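PDB 1OY5: tRNA (Guanine-N(1)-)-methyltransferase, which transfers a methyl group from S-adenosyl-L-methionine to N1 of guanosine-37 in tRNA, working as a homodimer. Local coordinates for the interface of chains A and B. Sequence-based numbering; all coordinates share one arbitrary frame. Chains: chain A/B, tRNA (Guanine-N(1)-)-methyltransferase.

The interface of chains A and B. Residues chain A 21, 144, 147-148, 151-152; chain B 137, 139, 144.
A:Ile144, A:Leu147, A:Ala148, A:Asp151 and A:Ala152 follow one flank of helix 143-155 and meet chain B, where B:Phe137 and B:Leu139 lie on an extended loop and B:Ile144 sits in the first turn of the same helix. This is part of the two-fold interface of the TrmD homodimer, so every contact recurs with the chains exchanged. B:Ile144 is the main intruder. Its CG1 branch, anti to the carbonyl carbon (chi1 -74°), reaches over the hydroxyl end of the A:Tyr21 ring, with CG1 3.4 Å from A:Tyr21 CE2. The terminal CD1 then settles against the helix, 3.8 Å from A:Ala148 CA, with the CB atoms of A:Leu147 and A:Asp151 close by. The short side chain of A:Ala148 probably makes room for this approach, its CB resting near B:Ile144 CG2. A:Tyr21 is steadied from its own chain: its phenol OH bonds to A:Asp151 OD2 at 2.6 Å, in the plane of the ring but 47° out of the carboxylate plane. A phenylalanine in place of A:Tyr21 would probably leave the A:Asp151 carboxylate without this partner and freer to turn, and take away the hydroxyl that lies against B:Ile144 CD1. The A:Asp151 and B:Leu139 side chains run roughly perpendicular, with B:Leu139 CD2 3.7 Å from A:Asp151 CB and also beside carboxylate oxygen OD1. B:Leu139 and B:Phe137 are likely to belong to the S-adenosyl-L-methionine site, so the partner helix probably helps shape it; A:Ala152 CB lies 4.1 Å from B:Phe137 CD2. The A:Ile144 and B:Ile144 side chains run antiparallel past one another, with A:Ile144 CG2 4.1 Å from B:Ile144 CG2.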
loop_
_atom_site.group_PDB
_atom_site.type_symbol
_atom_site.label_atom_id
_atom_site.label_comp_id
_atom_site.label_asym_id
_atom_site.label_seq_id
_atom_site.Cartn_x
_atom_site.Cartn_y
_atom_site.Cartn_z
ATOM N N TYR A 21 -9.472 -9.007 1.175
ATOM C CA TYR A 21 -8.014 -9.210 1.204
ATOM C C TYR A 21 -7.693 -10.304 2.181
ATOM O O TYR A 21 -6.685 -10.945 2.041
ATOM C CB TYR A 21 -7.262 -7.929 1.577
ATOM C CG TYR A 21 -5.740 -8.046 1.441
ATOM C CD1 TYR A 21 -4.972 -8.491 2.495
ATOM C CD2 TYR A 21 -5.088 -7.728 0.249
ATOM C CE1 TYR A 21 -3.650 -8.622 2.395
ATOM C CE2 TYR A 21 -3.757 -7.856 0.128
ATOM C CZ TYR A 21 -3.022 -8.309 1.213
ATOM O OH TYR A 21 -1.643 -8.478 1.144
ATOM N N ILE A 144 -5.826 0.802 1.685
ATOM C CA ILE A 144 -4.607 0.173 1.202
ATOM C C ILE A 144 -3.475 0.176 2.243
ATOM O O ILE A 144 -2.633 -0.719 2.262
ATOM C CB ILE A 144 -4.158 0.928 -0.095
ATOM C CG1 ILE A 144 -5.005 0.475 -1.274
ATOM C CG2 ILE A 144 -2.749 0.682 -0.411
ATOM C CD1 ILE A 144 -4.889 1.404 -2.488
ATOM N N LEU A 147 -4.354 -2.388 4.917
ATOM C CA LEU A 147 -4.104 -3.754 4.505
ATOM C C LEU A 147 -2.590 -4.045 4.600
ATOM O O LEU A 147 -2.165 -5.076 5.150
ATOM C CB LEU A 147 -4.675 -4.017 3.126
ATOM C CG LEU A 147 -6.207 -4.005 2.932
ATOM C CD1 LEU A 147 -6.533 -4.177 1.454
ATOM C CD2 LEU A 147 -6.883 -5.090 3.703
ATOM N N ALA A 148 -1.779 -3.104 4.122
ATOM C CA ALA A 148 -0.352 -3.247 4.228
ATOM C C ALA A 148 0.015 -3.528 5.686
ATOM O O ALA A 148 0.703 -4.483 5.991
ATOM C CB ALA A 148 0.311 -2.004 3.763
ATOM N N ASP A 151 -1.037 -6.996 6.651
ATOM C CA ASP A 151 -0.172 -7.933 5.946
ATOM C C ASP A 151 1.192 -8.030 6.606
ATOM O O ASP A 151 1.658 -9.107 6.903
ATOM C CB ASP A 151 -0.017 -7.494 4.488
ATOM C CG ASP A 151 0.646 -8.539 3.623
ATOM O OD1 ASP A 151 1.886 -8.580 3.570
ATOM O OD2 ASP A 151 0.018 -9.332 2.896
ATOM N N ALA A 152 1.831 -6.890 6.823
ATOM C CA ALA A 152 3.182 -6.847 7.372
ATOM C C ALA A 152 3.270 -7.486 8.750
ATOM O O ALA A 152 4.178 -8.272 9.031
ATOM C CB ALA A 152 3.699 -5.394 7.424
ATOM N N PHE B 137 9.776 -1.916 4.653
ATOM C CA PHE B 137 9.028 -2.902 5.439
ATOM C C PHE B 137 8.695 -4.050 4.496
ATOM O O PHE B 137 8.788 -3.898 3.314
ATOM C CB PHE B 137 7.769 -2.278 6.103
ATOM C CG PHE B 137 6.664 -1.910 5.122
ATOM C CD1 PHE B 137 6.733 -0.762 4.381
ATOM C CD2 PHE B 137 5.561 -2.719 4.974
ATOM C CE1 PHE B 137 5.734 -0.437 3.499
ATOM C CE2 PHE B 137 4.574 -2.412 4.106
ATOM C CZ PHE B 137 4.649 -1.265 3.348
ATOM N N LEU B 139 6.142 -6.943 2.906
ATOM C CA LEU B 139 4.837 -7.484 2.642
ATOM C C LEU B 139 5.050 -8.910 2.122
ATOM O O LEU B 139 6.174 -9.309 1.865
ATOM C CB LEU B 139 4.139 -6.625 1.594
ATOM C CG LEU B 139 3.785 -5.235 2.076
ATOM C CD1 LEU B 139 3.348 -4.378 0.963
ATOM C CD2 LEU B 139 2.680 -5.346 3.065
ATOM N N ILE B 144 -0.795 -5.296 -2.905
ATOM C CA ILE B 144 -1.115 -4.045 -2.169
ATOM C C ILE B 144 -0.489 -2.826 -2.845
ATOM O O ILE B 144 -1.149 -1.785 -3.020
ATOM C CB ILE B 144 -0.722 -4.181 -0.667
ATOM C CG1 ILE B 144 -1.735 -5.085 0.031
ATOM C CG2 ILE B 144 -0.690 -2.859 0.048
ATOM C CD1 ILE B 144 -1.328 -5.543 1.416
#